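Local coordinates for ribonuclease S-F11 (PDB 1IOO), which cleaves RNA as a secreted T2-family ribonuclease of the style, where it takes part in gametophytic self-incompatibility, the rejection of self pollen, at residues P36-K40 with T41-N45; F72-D75 with Y76-E80; E155-K158 with G159-E162. All coordinates share one frame; numbering follows the deposited sequence.

Contact 1. Residues P36-K40 with T41-N45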
# COMPACT_ATOMS: atom_id res chain seq x y z
N PRO A 36 -10.02 3.32 3.96
CA PRO A 36 -11.37 2.80 4.17
C PRO A 36 -12.07 3.27 2.90
O PRO A 36 -11.81 4.38 2.43
CB PRO A 36 -11.86 3.59 5.38
CG PRO A 36 -10.60 3.92 6.12
CD PRO A 36 -9.65 4.28 5.01
N ASP A 37 -12.94 2.45 2.31
CA ASP A 37 -13.54 2.90 1.06
C ASP A 37 -14.87 2.24 0.77
O ASP A 37 -15.35 1.39 1.51
CB ASP A 37 -12.58 2.61 -0.10
CG ASP A 37 -12.48 3.76 -1.09
OD1 ASP A 37 -13.48 4.47 -1.29
OD2 ASP A 37 -11.39 3.93 -1.69
N ASN A 38 -15.45 2.70 -0.33
CA ASN A 38 -16.69 2.18 -0.87
C ASN A 38 -16.47 1.85 -2.34
O ASN A 38 -15.63 2.47 -2.99
CB ASN A 38 -17.81 3.22 -0.74
CG ASN A 38 -18.15 3.54 0.70
OD1 ASN A 38 -18.39 2.64 1.51
ND2 ASN A 38 -18.18 4.83 1.02
N VAL A 39 -17.21 0.88 -2.86
CA VAL A 39 -17.06 0.50 -4.25
C VAL A 39 -17.52 1.61 -5.19
O VAL A 39 -16.85 1.93 -6.17
CB VAL A 39 -17.85 -0.79 -4.57
CG1 VAL A 39 -17.59 -1.23 -6.00
CG2 VAL A 39 -17.47 -1.88 -3.59
N LYS A 40 -18.66 2.21 -4.87
CA LYS A 40 -19.24 3.28 -5.67
C LYS A 40 -18.26 4.44 -5.87
O LYS A 40 -17.48 4.45 -6.82
CB LYS A 40 -20.53 3.79 -5.02
CG LYS A 40 -20.40 4.11 -3.54
CD LYS A 40 -21.68 4.72 -2.99
CE LYS A 40 -21.62 4.83 -1.47
NZ LYS A 40 -21.58 3.49 -0.82
N THR A 41 -18.32 5.41 -4.97
CA THR A 41 -17.46 6.58 -5.06
C THR A 41 -16.34 6.52 -4.02
O THR A 41 -16.49 5.91 -2.96
CB THR A 41 -18.27 7.88 -4.85
OG1 THR A 41 -17.41 9.02 -4.95
CG2 THR A 41 -18.95 7.87 -3.49
N ARG A 42 -15.21 7.15 -4.34
CA ARG A 42 -14.07 7.15 -3.44
C ARG A 42 -14.35 7.92 -2.15
O ARG A 42 -14.88 9.03 -2.18
CB ARG A 42 -12.84 7.73 -4.15
CG ARG A 42 -12.24 6.79 -5.18
CD ARG A 42 -11.58 5.59 -4.50
NE ARG A 42 -12.02 4.31 -5.05
CZ ARG A 42 -13.20 3.74 -4.79
NH1 ARG A 42 -14.06 4.34 -3.98
NH2 ARG A 42 -13.51 2.57 -5.33
N LEU A 43 -14.02 7.30 -1.03
CA LEU A 43 -14.20 7.90 0.28
C LEU A 43 -12.90 8.55 0.75
O LEU A 43 -11.85 7.91 0.74
CB LEU A 43 -14.63 6.81 1.27
CG LEU A 43 -15.07 7.23 2.67
CD1 LEU A 43 -16.20 8.24 2.58
CD2 LEU A 43 -15.50 5.99 3.44
N HIS A 44 -12.97 9.82 1.15
CA HIS A 44 -11.77 10.53 1.59
C HIS A 44 -12.12 11.83 2.31
O HIS A 44 -13.21 12.36 2.14
CB HIS A 44 -10.87 10.83 0.39
CG HIS A 44 -11.51 11.72 -0.64
ND1 HIS A 44 -11.40 13.09 -0.61
CD2 HIS A 44 -12.30 11.42 -1.70
CE1 HIS A 44 -12.08 13.60 -1.61
NE2 HIS A 44 -12.64 12.62 -2.29
N ASN A 45 -11.17 12.33 3.10
CA ASN A 45 -11.34 13.57 3.84
C ASN A 45 -12.66 13.59 4.59
O ASN A 45 -13.46 14.52 4.44
CB ASN A 45 -11.25 14.77 2.90
CG ASN A 45 -9.89 14.91 2.25
OD1 ASN A 45 -9.75 14.83 1.03
ND2 ASN A 45 -8.87 15.11 3.08
O HOH W 1 -10.46 6.69 2.72
O HOH W 2 -10.29 6.48 -0.80
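The guanidinium of R42 has the carboxylate carbon CG of D37 over one face and the carbonyl O of N38 at its edge, near its plane, so one flat cation meets a side chain and a backbone oxygen from different directions. The D37 carboxylate plane is turned 66° from the guanidinium plane, and the two side chains cross at about a right angle. The salt bridge therefore runs through a single pair of atoms, D37 OD1 and R42 NH1, 2.8 Å apart, instead of the paired fork of two coplanar groups. The same NH1 donates to N38 O at 2.6 Å, while NH2 adds a weak bond to that oxygen. Bends at chi2 and chi3 (-70° and 129°) fold the arginine back over the turn and carry its end to D37, although its CB points away from residues 36-40. D37 OD1 also accepts two backbone N-H groups: N38 N at 2.8 Å, on the anti side, and L43 N at 2.9 Å, from above the carboxylate plane. OD2 accepts a hydrogen bond from a water that also donates to L43 O, and a second water joins L43 O to P36 O. With an alanine in place of D37, the amide of L43 and the charge of R42 would probably lose their shared acceptor, with the arginine held within the turn mainly by N38 O. P36, at the strand end, touches H91, the catalytic proton acceptor, and the D37 backbone is hydrogen-bonded to E3 and Y4, near the N-terminus of the same chain. This is a chain reversal, held by an aspartate that accepts backbone N-H groups and pairs with an arginine, after strand 30-37, a strand of the main antiparallel sheet of the RNase T2 fold.

Contact 2. Residues F72-D75 with Y76-E80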
# COMPACT_ATOMS: atom_id res chain seq x y z
N PHE A 72 10.76 11.90 1.75
CA PHE A 72 11.41 12.84 2.66
C PHE A 72 12.64 12.27 3.33
O PHE A 72 12.77 11.05 3.49
CB PHE A 72 10.42 13.28 3.76
CG PHE A 72 9.18 13.92 3.23
CD1 PHE A 72 8.09 13.15 2.83
CD2 PHE A 72 9.10 15.30 3.10
CE1 PHE A 72 6.94 13.76 2.32
CE2 PHE A 72 7.97 15.92 2.59
CZ PHE A 72 6.88 15.15 2.20
N GLU A 73 13.55 13.16 3.70
CA GLU A 73 14.74 12.78 4.44
C GLU A 73 14.32 12.07 5.72
O GLU A 73 13.23 12.32 6.25
CB GLU A 73 15.55 14.03 4.80
CG GLU A 73 16.15 14.79 3.62
CD GLU A 73 15.25 15.90 3.06
OE1 GLU A 73 15.80 16.89 2.52
OE2 GLU A 73 14.00 15.80 3.16
N GLN A 74 15.17 11.18 6.21
CA GLN A 74 14.85 10.42 7.42
C GLN A 74 14.56 11.33 8.62
O GLN A 74 13.59 11.11 9.34
CB GLN A 74 15.99 9.45 7.76
CG GLN A 74 15.70 8.63 9.00
CD GLN A 74 16.65 7.46 9.15
OE1 GLN A 74 17.74 7.45 8.58
NE2 GLN A 74 16.23 6.46 9.91
N ASP A 75 15.39 12.35 8.84
CA ASP A 75 15.19 13.23 9.99
C ASP A 75 13.85 13.95 9.91
O ASP A 75 13.07 13.91 10.86
CB ASP A 75 16.34 14.24 10.11
CG ASP A 75 16.22 15.11 11.35
OD1 ASP A 75 15.76 14.60 12.40
OD2 ASP A 75 16.61 16.29 11.29
N TYR A 76 13.57 14.58 8.77
CA TYR A 76 12.30 15.28 8.60
C TYR A 76 11.13 14.30 8.71
O TYR A 76 10.11 14.60 9.34
CB TYR A 76 12.25 15.99 7.25
CG TYR A 76 11.08 16.93 7.13
CD1 TYR A 76 11.14 18.21 7.68
CD2 TYR A 76 9.88 16.52 6.55
CE1 TYR A 76 10.04 19.06 7.66
CE2 TYR A 76 8.77 17.36 6.52
CZ TYR A 76 8.86 18.63 7.08
OH TYR A 76 7.76 19.46 7.07
N GLY A 77 11.28 13.14 8.10
CA GLY A 77 10.23 12.15 8.16
C GLY A 77 9.89 11.72 9.58
O GLY A 77 8.73 11.66 9.96
N ARG A 78 10.92 11.45 10.37
CA ARG A 78 10.74 10.99 11.75
C ARG A 78 10.23 12.10 12.66
O ARG A 78 9.48 11.84 13.61
CB ARG A 78 12.06 10.46 12.31
CG ARG A 78 12.52 9.13 11.72
CD ARG A 78 13.87 8.75 12.31
NE ARG A 78 13.78 8.55 13.75
CZ ARG A 78 13.42 7.42 14.34
NH1 ARG A 78 13.12 6.36 13.60
NH2 ARG A 78 13.34 7.34 15.66
N THR A 79 10.63 13.33 12.38
CA THR A 79 10.26 14.47 13.21
C THR A 79 8.90 15.06 12.85
O THR A 79 8.03 15.20 13.71
CB THR A 79 11.32 15.60 13.11
OG1 THR A 79 12.59 15.09 13.51
CG2 THR A 79 10.94 16.76 14.02
N GLU A 80 8.70 15.40 11.58
CA GLU A 80 7.47 16.07 11.16
C GLU A 80 6.42 15.10 10.62
O GLU A 80 5.26 15.47 10.45
CB GLU A 80 7.78 17.17 10.16
CG GLU A 80 8.79 18.19 10.67
CD GLU A 80 8.49 18.68 12.08
OE1 GLU A 80 7.31 18.93 12.39
OE2 GLU A 80 9.44 18.83 12.88
O HOH W 3 14.39 5.15 11.68
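F72 sets its CG beside the backbone N (chi1 -58°), the CG of Y76 lies anti to Y76's own backbone N (chi1 -169°), and these two choices lay the rings side by side, pointing the same way. They touch at one corner, F72 CD2 to Y76 CD2 at 3.7 Å. Their planes are only 25° apart, yet the centroids are separated by 5.8 Å, so the rings slide past each other with little overlap. Both aromatic side chains touch P82 at the start of helix 82-92. The backbone beneath is the first turn of helix 74-80, with E73 at the N-cap position: G77 N reaches back to E73 O at 2.8 Å, and R78 N to Q74 O at 2.9 Å. D75 O is gripped twice, by T79 N and by T79 OG1, each at 2.9 Å; the hydroxyl arrives from above the carbonyl plane. On another side of the helix Q74 and R78 run alongside each other, CG of the glutamine 3.8 Å from CD of the arginine, with the amide and guanidinium planes steeply inclined. A water accepts from Q74 NE2 and, weakly, from R78 NH1, whose firmer partner is N61 on helix 57-66. G77 contributes its carbonyl to Q69, a probable RNA-binding residue. Within the contact the direct bonds are between neutral groups: backbone amides, carbonyls and the T79 hydroxyl. R78, bonded to N61 and touching D64, links this short helix to helix 57-66, while the D75 carboxylate, with OD1 6.5 Å from R78 NE, makes no direct contact with its charged end.

Contact 3. Residues E155-K158 with G159-E162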
# COMPACT_ATOMS: atom_id res chain seq x y z
N GLU A 155 3.19 3.61 -15.72
CA GLU A 155 3.98 3.63 -16.93
C GLU A 155 4.91 4.83 -16.96
O GLU A 155 4.53 5.90 -17.43
CB GLU A 155 3.07 3.63 -18.18
CG GLU A 155 2.30 2.33 -18.39
CD GLU A 155 1.65 2.24 -19.76
OE1 GLU A 155 0.85 1.30 -19.97
OE2 GLU A 155 1.94 3.08 -20.64
N VAL A 156 6.11 4.65 -16.42
CA VAL A 156 7.11 5.71 -16.43
C VAL A 156 7.51 5.99 -17.87
O VAL A 156 7.80 7.13 -18.25
CB VAL A 156 8.34 5.31 -15.60
CG1 VAL A 156 9.40 6.40 -15.68
CG2 VAL A 156 7.91 5.09 -14.16
N THR A 157 7.53 4.93 -18.65
CA THR A 157 7.76 5.01 -20.08
C THR A 157 6.51 4.50 -20.78
O THR A 157 6.03 3.42 -20.47
CB THR A 157 8.96 4.14 -20.53
OG1 THR A 157 10.13 4.53 -19.82
CG2 THR A 157 9.20 4.28 -22.02
N LYS A 158 5.96 5.30 -21.69
CA LYS A 158 4.75 4.90 -22.37
C LYS A 158 4.93 3.55 -23.06
O LYS A 158 5.85 3.37 -23.85
CB LYS A 158 4.33 5.96 -23.39
CG LYS A 158 3.03 5.65 -24.11
CD LYS A 158 2.68 6.73 -25.12
CE LYS A 158 1.42 6.37 -25.89
NZ LYS A 158 0.23 6.25 -25.00
N GLY A 159 4.07 2.59 -22.72
CA GLY A 159 4.18 1.28 -23.33
C GLY A 159 4.91 0.27 -22.48
O GLY A 159 5.03 -0.90 -22.86
N THR A 160 5.41 0.70 -21.32
CA THR A 160 6.13 -0.20 -20.43
C THR A 160 5.48 -0.23 -19.05
O THR A 160 5.98 0.38 -18.10
CB THR A 160 7.61 0.20 -20.27
OG1 THR A 160 8.21 0.29 -21.56
CG2 THR A 160 8.36 -0.86 -19.46
N PRO A 161 4.35 -0.93 -18.92
CA PRO A 161 3.72 -0.96 -17.60
C PRO A 161 4.58 -1.72 -16.61
O PRO A 161 5.24 -2.70 -16.97
CB PRO A 161 2.38 -1.65 -17.88
CG PRO A 161 2.71 -2.57 -19.01
CD PRO A 161 3.56 -1.69 -19.91
N GLU A 162 4.58 -1.26 -15.37
CA GLU A 162 5.35 -1.92 -14.33
C GLU A 162 4.57 -2.00 -13.04
O GLU A 162 3.69 -1.18 -12.78
CB GLU A 162 6.68 -1.21 -14.10
CG GLU A 162 6.59 0.20 -13.55
CD GLU A 162 7.97 0.79 -13.34
OE1 GLU A 162 8.57 0.55 -12.27
OE2 GLU A 162 8.46 1.47 -14.27
O HOH W 4 7.60 2.14 -16.74
O HOH W 5 7.78 1.35 -23.90
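From its CB the side chain of E155 runs extended alongside P161, with CG beside the backbone N (chi1 -68°), and this CG comes first to the proline, 3.7 Å from P161 CA. CD stands 3.8 Å from G159 N, and the two oxygens divide the work. OE1 lies against the ring, 3.9 Å from P161 CB, whereas OE2 accepts the backbone N-H of G159 at 3.0 Å. That bond is almost straight at 176°, but the donor stands well above the carboxylate plane, 57° out of it. The amide so held is at the tip of a type II beta turn from T157 to T160, in the loop joining strands 150-154 and 162-170, antiparallel neighbours in the main sheet of this RNase T2 fold. The turn is closed by T160 N donating to T157 O at 2.9 Å. Glycine is called for at position 159, because at its backbone angles a CB would jam against the carbonyl O of K158. A water donates to that K158 oxygen and also hydrogen-bonds to T160 OG1. At the base of the loop another water donates to T160 O and to E162 OE2 and takes a weak bond from V156 N. V156 CG2 packs 3.7 Å from the same E162 OE2, a carboxylate oxygen that also forms a salt bridge with R195, while E162 OE1 is hydrogen-bonded to S14 on helix 12-18.

In the fold
The three contacts follow one another along the chain within one RNase T2 domain and do not touch: their centres lie 27 to 30 Å apart, and their nearest atoms about 16 to 18 Å. Contacts 1 and 3 both adjoin the same antiparallel sheet, one at the end of strand 30-37, the other in the loop leading into strand 162-170; strand 4-10 pairs with both of these strands. Contact 2 lies apart from the sheet, on the short helix 74-80 between helices 57-66 and 82-92. Contact 1 approaches the catalytic H91 and contact 2 the probable RNA-binding Q69, so two separate local contacts probably border different parts of the active region, whereas contact 3 is more remote.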